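Local coordinates for alpha-glucosidase (Bacteroides thetaiotaomicron, PDB 5XFM), which hydrolyses beta-L-arabinopyranosides and alpha-galactosides, acting as a bifunctional enzyme of glycoside hydrolase family 97, at residues G56-N60 with I61-T65; N495-N499 with R500-G504; A532-N535 with L536-P540. The protein carries 1 engineered substitution. One frame throughout, in Å; residues are numbered along the deposited sequence.

Contact 1. Residues G56-N60 with I61-T65; sequences GMNTN and IGDFT
Residues 57-59 and 62-64 run antiparallel, their axes 4.8 Å apart and at 179°, with Met57 facing Phe64 and Thr59 facing Gly62 as hydrogen-bonded pairs. Met57 N gives its hydrogen to Phe64 O at 2.9 Å, and Phe64 N returns a bond to Met57 O at 2.8 Å. Thr65 OG1 reaches Met57 O only weakly. A type I turn from Thr59 to Gly62 closes a two-residue beta hairpin, with Gly62 N bonded to Thr59 O at 3.0 Å. The backbone angles of Gly62 would push any CB into the carbonyl of Ile61, which calls for glycine. This hairpin belongs to the N-terminal beta-sandwich domain; Met57 packs on Tyr126 and Phe64 on Leu128 of the facing sheet, while Thr59 touches Val137 and Val139 of the neighbouring strand 136-147. The Met57 and Phe64 side chains lie side by side, Met57 CG coming obliquely to the ring, 4.2 Å from Phe64 CD2; Thr59 CB meets the ring edge 4.4 Å from Phe64 CE2. Asn58 and Asp63 stand side by side on the other face of the hairpin. With chi1 at -178°, Asn58 carries CG trans to its backbone N, and its amide is turned 86° against the Asp63 carboxylate. A leucine here would probably leave that carboxylate facing a greasy branch, without its polar neighbour. Near the turn, Thr59 CG2 presses tightly on Ile61 CG1 at 3.4 Å.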
loop_
_atom_site.group_PDB
_atom_site.type_symbol
_atom_site.label_atom_id
_atom_site.label_comp_id
_atom_site.label_asym_id
_atom_site.label_seq_id
_atom_site.Cartn_x
_atom_site.Cartn_y
_atom_site.Cartn_z
ATOM N N GLY A 56 -3.743 -25.675 1.451
ATOM C CA GLY A 56 -4.391 -26.358 2.552
ATOM C C GLY A 56 -4.324 -25.620 3.861
ATOM O O GLY A 56 -3.880 -24.470 3.917
ATOM N N MET A 57 -4.809 -26.270 4.913
ATOM C CA MET A 57 -4.843 -25.636 6.221
ATOM C C MET A 57 -5.068 -26.664 7.320
ATOM O O MET A 57 -5.502 -27.779 7.068
ATOM C CB MET A 57 -5.926 -24.559 6.274
ATOM C CG MET A 57 -7.334 -25.085 6.097
ATOM S SD MET A 57 -8.539 -23.786 6.391
ATOM C CE MET A 57 -8.039 -22.634 5.124
ATOM N N ASN A 58 -4.749 -26.259 8.537
ATOM C CA ASN A 58 -4.994 -27.019 9.747
ATOM C C ASN A 58 -6.037 -26.282 10.587
ATOM O O ASN A 58 -5.871 -25.086 10.905
ATOM C CB ASN A 58 -3.672 -27.187 10.501
ATOM C CG ASN A 58 -3.798 -28.018 11.756
ATOM O OD1 ASN A 58 -4.698 -28.830 11.884
ATOM N ND2 ASN A 58 -2.874 -27.813 12.698
ATOM N N THR A 59 -7.089 -27.017 10.954
ATOM C CA THR A 59 -8.305 -26.424 11.485
ATOM C C THR A 59 -8.872 -27.191 12.698
ATOM O O THR A 59 -8.748 -28.416 12.777
ATOM C CB THR A 59 -9.345 -26.366 10.330
ATOM O OG1 THR A 59 -9.133 -25.197 9.524
ATOM C CG2 THR A 59 -10.737 -26.394 10.833
ATOM N N ASN A 60 -9.540 -26.485 13.612
ATOM C CA ASN A 60 -10.084 -27.118 14.813
ATOM C C ASN A 60 -11.363 -27.926 14.582
ATOM O O ASN A 60 -11.949 -28.442 15.527
ATOM C CB ASN A 60 -10.354 -26.062 15.894
ATOM C CG ASN A 60 -11.575 -25.195 15.589
ATOM O OD1 ASN A 60 -12.021 -25.099 14.447
ATOM N ND2 ASN A 60 -12.117 -24.560 16.621
ATOM N N ILE A 61 -11.795 -28.037 13.333
ATOM C CA ILE A 61 -12.853 -28.984 12.997
ATOM C C ILE A 61 -12.315 -30.062 12.059
ATOM O O ILE A 61 -13.049 -30.973 11.675
ATOM C CB ILE A 61 -14.081 -28.302 12.342
ATOM C CG1 ILE A 61 -13.772 -27.882 10.907
ATOM C CG2 ILE A 61 -14.579 -27.137 13.189
ATOM C CD1 ILE A 61 -14.999 -27.674 10.046
ATOM N N GLY A 62 -11.040 -29.955 11.683
ATOM C CA GLY A 62 -10.455 -30.930 10.777
ATOM C C GLY A 62 -9.160 -30.498 10.120
ATOM O O GLY A 62 -8.808 -29.318 10.096
ATOM N N ASP A 63 -8.414 -31.463 9.603
ATOM C CA ASP A 63 -7.173 -31.114 8.936
ATOM C C ASP A 63 -7.261 -31.302 7.427
ATOM O O ASP A 63 -7.721 -32.330 6.934
ATOM C CB ASP A 63 -6.003 -31.901 9.521
ATOM C CG ASP A 63 -5.645 -31.438 10.924
ATOM O OD1 ASP A 63 -6.391 -30.603 11.486
ATOM O OD2 ASP A 63 -4.593 -31.871 11.443
ATOM N N PHE A 64 -6.825 -30.275 6.709
ATOM C CA PHE A 64 -6.852 -30.225 5.259
ATOM C C PHE A 64 -5.432 -29.938 4.761
ATOM O O PHE A 64 -5.190 -29.031 3.965
ATOM C CB PHE A 64 -7.824 -29.143 4.809
ATOM C CG PHE A 64 -9.209 -29.316 5.366
ATOM C CD1 PHE A 64 -10.076 -30.259 4.847
ATOM C CD2 PHE A 64 -9.628 -28.546 6.441
ATOM C CE1 PHE A 64 -11.340 -30.420 5.382
ATOM C CE2 PHE A 64 -10.891 -28.699 6.977
ATOM C CZ PHE A 64 -11.748 -29.632 6.453
ATOM N N THR A 65 -4.496 -30.734 5.257
ATOM C CA THR A 65 -3.072 -30.532 5.023
ATOM C C THR A 65 -2.487 -31.632 4.142
ATOM O O THR A 65 -1.618 -31.383 3.299
ATOM C CB THR A 65 -2.324 -30.476 6.381
ATOM O OG1 THR A 65 -2.446 -29.161 6.938
ATOM C CG2 THR A 65 -0.860 -30.809 6.231
#

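Contact 2. Residues N495-N499 with R500-G504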
loop_
_atom_site.group_PDB
_atom_site.type_symbol
_atom_site.label_atom_id
_atom_site.label_comp_id
_atom_site.label_asym_id
_atom_site.label_seq_id
_atom_site.Cartn_x
_atom_site.Cartn_y
_atom_site.Cartn_z
ATOM N N ASN A 495 12.543 21.791 1.165
ATOM C CA ASN A 495 13.641 22.187 2.045
ATOM C C ASN A 495 14.941 21.471 1.671
ATOM O O ASN A 495 14.916 20.313 1.257
ATOM C CB ASN A 495 13.283 21.883 3.504
ATOM C CG ASN A 495 12.671 23.073 4.222
ATOM O OD1 ASN A 495 12.099 23.969 3.602
ATOM N ND2 ASN A 495 12.754 23.062 5.544
ATOM N N LYS A 496 16.074 22.154 1.812
ATOM C CA LYS A 496 17.367 21.518 1.579
ATOM C C LYS A 496 17.893 20.912 2.862
ATOM O O LYS A 496 18.629 19.925 2.849
ATOM C CB LYS A 496 18.389 22.506 1.031
ATOM C CG LYS A 496 18.087 23.053 -0.340
ATOM C CD LYS A 496 18.995 24.235 -0.632
ATOM C CE LYS A 496 18.653 24.884 -1.955
ATOM N NZ LYS A 496 19.166 24.050 -3.079
ATOM N N ARG A 497 17.520 21.523 3.979
ATOM C CA ARG A 497 17.906 21.007 5.275
ATOM C C ARG A 497 16.654 20.714 6.085
ATOM O O ARG A 497 15.770 21.570 6.221
ATOM C CB ARG A 497 18.815 21.998 6.004
ATOM C CG ARG A 497 20.127 22.258 5.282
ATOM C CD ARG A 497 20.964 20.993 5.168
ATOM N NE ARG A 497 21.330 20.453 6.475
ATOM C CZ ARG A 497 22.357 20.889 7.199
ATOM N NH1 ARG A 497 23.114 21.882 6.745
ATOM N NH2 ARG A 497 22.626 20.334 8.375
ATOM N N LEU A 498 16.591 19.512 6.644
ATOM C CA LEU A 498 15.337 19.014 7.198
ATOM C C LEU A 498 15.144 19.401 8.648
ATOM O O LEU A 498 15.103 18.541 9.535
ATOM C CB LEU A 498 15.238 17.493 7.036
ATOM C CG LEU A 498 14.633 17.012 5.713
ATOM C CD1 LEU A 498 15.238 17.716 4.507
ATOM C CD2 LEU A 498 14.737 15.489 5.567
ATOM N N ASN A 499 15.033 20.708 8.869
ATOM C CA ASN A 499 14.650 21.272 10.160
ATOM C C ASN A 499 13.830 22.545 9.926
ATOM O O ASN A 499 13.581 22.919 8.780
ATOM C CB ASN A 499 15.886 21.542 11.027
ATOM C CG ASN A 499 16.697 22.742 10.563
ATOM O OD1 ASN A 499 16.536 23.236 9.447
ATOM N ND2 ASN A 499 17.616 23.183 11.411
ATOM N N ARG A 500 13.401 23.202 10.999
ATOM C CA ARG A 500 12.479 24.331 10.868
ATOM C C ARG A 500 13.062 25.535 10.119
ATOM O O ARG A 500 12.380 26.140 9.290
ATOM C CB ARG A 500 11.984 24.775 12.241
ATOM C CG ARG A 500 11.012 25.940 12.189
ATOM C CD ARG A 500 10.186 26.019 13.459
ATOM N NE ARG A 500 9.326 27.197 13.478
ATOM C CZ ARG A 500 8.298 27.349 14.308
ATOM N NH1 ARG A 500 8.002 26.386 15.176
ATOM N NH2 ARG A 500 7.563 28.455 14.265
ATOM N N ASN A 501 14.308 25.895 10.405
ATOM C CA ASN A 501 14.884 27.074 9.768
ATOM C C ASN A 501 15.608 26.755 8.465
ATOM O O ASN A 501 16.231 27.634 7.868
ATOM C CB ASN A 501 15.818 27.803 10.735
ATOM C CG ASN A 501 15.062 28.484 11.865
ATOM O OD1 ASN A 501 15.320 28.237 13.046
ATOM N ND2 ASN A 501 14.104 29.325 11.506
ATOM N N ASN A 502 15.504 25.502 8.025
ATOM C CA ASN A 502 16.103 25.059 6.765
ATOM C C ASN A 502 17.603 25.331 6.725
ATOM O O ASN A 502 18.125 25.818 5.720
ATOM C CB ASN A 502 15.404 25.733 5.574
ATOM C CG ASN A 502 15.707 25.054 4.241
ATOM O OD1 ASN A 502 16.190 23.917 4.194
ATOM N ND2 ASN A 502 15.421 25.755 3.148
ATOM N N ASP A 503 18.286 25.040 7.830
ATOM C CA ASP A 503 19.718 25.317 7.937
ATOM C C ASP A 503 20.448 24.299 8.809
ATOM O O ASP A 503 21.606 24.509 9.184
ATOM C CB ASP A 503 19.963 26.717 8.507
ATOM C CG ASP A 503 19.445 26.877 9.930
ATOM O OD1 ASP A 503 18.950 25.889 10.519
ATOM O OD2 ASP A 503 19.560 27.996 10.477
ATOM N N GLY A 504 19.763 23.209 9.144
ATOM C CA GLY A 504 20.348 22.165 9.965
ATOM C C GLY A 504 19.591 20.861 9.831
ATOM O O GLY A 504 18.700 20.739 8.992
HETATM O O HOH W 1 10.986 24.897 7.255
#
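Arg497 and Asn502 bring their CA atoms to 4.7 Å of each other where the chain doubles back through a type I turn from Asn499 to Asn502. Arg497 N meets OD1 of Asn502 almost head-on along the carbonyl direction at 2.7 Å; Lys496 N adds a weak bond to the same oxygen. The Asn502 amide also stacks on that of Asn495, their planes only 8° apart. Asn499 fastens the far side of the loop. Its OD1 takes Asp503 N on an in-plane lone pair at 3.0 Å, and its ND2 points, in the amide plane, at Asp503 OD1 3.1 Å away. A chi1 of 73° sets Asn499 CG between its own N and carbonyl carbon, which turns the amide toward the 503-504 peptides. One face of the Arg497 guanidinium lies over Gly504, NH2 being 3.3 Å from Gly504 CA, and the same NH2 bonds Gly505 O. A water links Asn495 ND2 to Arg500 O, while Asn495 OD1 accepts from Asn535. The loop joins strands 497-498 and 506-507; beneath it Leu498 packs on helices 300-304 and 458-462, while Arg500 reaches Asp313 of helix 311-324 in a salt bridge and Trp304 in a cation-pi contact.

Contact 3. Residues A532-N535 with L536-P540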
loop_
_atom_site.group_PDB
_atom_site.type_symbol
_atom_site.label_atom_id
_atom_site.label_comp_id
_atom_site.label_asym_id
_atom_site.label_seq_id
_atom_site.Cartn_x
_atom_site.Cartn_y
_atom_site.Cartn_z
ATOM N N ALA A 532 6.674 23.609 3.686
ATOM C CA ALA A 532 6.664 24.532 4.823
ATOM C C ALA A 532 6.526 25.971 4.309
ATOM O O ALA A 532 6.889 26.253 3.170
ATOM C CB ALA A 532 7.911 24.359 5.651
ATOM N N PRO A 533 5.984 26.879 5.137
ATOM C CA PRO A 533 5.734 28.258 4.691
ATOM C C PRO A 533 6.952 28.951 4.068
ATOM O O PRO A 533 6.821 29.648 3.053
ATOM C CB PRO A 533 5.316 28.973 5.979
ATOM C CG PRO A 533 4.786 27.906 6.862
ATOM C CD PRO A 533 5.451 26.619 6.486
ATOM N N ASN A 534 8.123 28.736 4.656
ATOM C CA ASN A 534 9.361 29.318 4.145
ATOM C C ASN A 534 9.662 28.929 2.696
ATOM O O ASN A 534 10.438 29.607 2.020
ATOM C CB ASN A 534 10.533 28.926 5.044
ATOM C CG ASN A 534 10.666 27.430 5.206
ATOM O OD1 ASN A 534 9.921 26.811 5.962
ATOM N ND2 ASN A 534 11.629 26.843 4.511
ATOM N N ASN A 535 9.051 27.842 2.219
ATOM C CA ASN A 535 9.258 27.405 0.843
ATOM C C ASN A 535 8.715 28.415 -0.162
ATOM O O ASN A 535 9.140 28.446 -1.318
ATOM C CB ASN A 535 8.626 26.038 0.594
ATOM C CG ASN A 535 9.297 24.935 1.387
ATOM O OD1 ASN A 535 8.725 23.863 1.580
ATOM N ND2 ASN A 535 10.510 25.204 1.878
ATOM N N LEU A 536 7.768 29.245 0.258
ATOM C CA LEU A 536 7.268 30.245 -0.677
ATOM C C LEU A 536 8.316 31.334 -0.895
ATOM O O LEU A 536 8.209 32.113 -1.841
ATOM C CB LEU A 536 5.957 30.856 -0.188
ATOM C CG LEU A 536 4.705 30.036 -0.500
ATOM C CD1 LEU A 536 3.459 30.755 -0.006
ATOM C CD2 LEU A 536 4.611 29.733 -1.991
ATOM N N LYS A 537 9.348 31.356 -0.047
ATOM C CA LYS A 537 10.448 32.309 -0.210
ATOM C C LYS A 537 11.771 31.685 -0.686
ATOM O O LYS A 537 12.505 32.312 -1.450
ATOM C CB LYS A 537 10.694 33.049 1.108
ATOM C CG LYS A 537 9.525 33.908 1.584
ATOM C CD LYS A 537 9.289 35.109 0.678
ATOM C CE LYS A 537 8.173 35.997 1.209
ATOM N NZ LYS A 537 6.840 35.329 1.108
ATOM N N ASP A 538 12.083 30.465 -0.246
ATOM C CA ASP A 538 13.399 29.881 -0.537
ATOM C C ASP A 538 13.372 28.737 -1.552
ATOM O O ASP A 538 14.369 28.033 -1.738
ATOM C CB ASP A 538 14.075 29.405 0.759
ATOM C CG ASP A 538 13.234 28.410 1.546
ATOM O OD1 ASP A 538 12.454 27.647 0.935
ATOM O OD2 ASP A 538 13.368 28.388 2.791
ATOM N N VAL A 539 12.234 28.563 -2.215
ATOM C CA VAL A 539 12.109 27.564 -3.267
ATOM C C VAL A 539 11.751 28.259 -4.578
ATOM O O VAL A 539 10.871 29.122 -4.595
ATOM C CB VAL A 539 11.039 26.510 -2.916
ATOM C CG1 VAL A 539 10.822 25.536 -4.075
ATOM C CG2 VAL A 539 11.427 25.763 -1.649
ATOM N N PRO A 540 12.459 27.909 -5.670
ATOM C CA PRO A 540 12.188 28.448 -7.008
ATOM C C PRO A 540 10.699 28.415 -7.333
ATOM O O PRO A 540 10.048 27.403 -7.080
ATOM C CB PRO A 540 12.964 27.509 -7.930
ATOM C CG PRO A 540 14.095 27.024 -7.095
ATOM C CD PRO A 540 13.611 26.989 -5.669
#
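Asp538 folds its side chain back over Asn534 and Asn535, one helical turn earlier in the chain. Its CB lies 3.9 Å from Asn534 O, and its CG comes to 3.1 Å of that same Asn534 O. With chi1 at 56°, CG is tucked between the backbone N and the carbonyl carbon of Asp538, which swings the carboxylate back along the helix. From there the two oxygens part company. OD2 receives Asn534 ND2 on its syn lone pair at 2.9 Å; the bond is nearly straight, 178° at the hydrogen, and lies in the amide plane of Asn534. OD1, also on its syn side, takes Asn535 ND2 at 3.3 Å and comes within 3.2 Å of Asn535 CA. Two amides thus fix the rotation of one carboxylate, and Asn495 of the neighbouring loop also serves both amides. The backbone makes the same turn: Asn534 O accepts from Lys537 N and from Asp538 N, each at 2.9 Å. At the other end of its amide, Asn535 OD1 holds Ala532 N at 3.0 Å, bracing the type I turn from Ala532 to Asn535. Val539 CG2 leans on Asn535 CB, 3.6 Å away. Pro540 then provides the N-cap position of the next helix. The short helix 535-538 is part of a beta-alpha connection of the TIM-barrel domain, carrying the chain from parallel strand 526-528 to helix 541-549.

In the fold
Contacts 2 and 3 form one neighbourhood in the TIM-barrel domain, their centres 11 Å apart. Asn495 OD1 is the main joint: it accepts from Asn535 ND2 at 2.7 Å and from Asn534 ND2 at 3.1 Å, tying the 495-504 loop to the start of the short helix in 532-540. Asn502 ND2 adds a weak bond to Asp538 OD2. Contact 1 is remote, on the other side of the chain's centre in the N-terminal domain, about 56 Å from contact 2 and 60 Å from contact 3 between centres. Calcium is bound by Glu174, Glu452 and Glu458; helix 458-462, which begins with that last ligand, also carries Met460 and Val461, on which Leu498 of contact 2 packs.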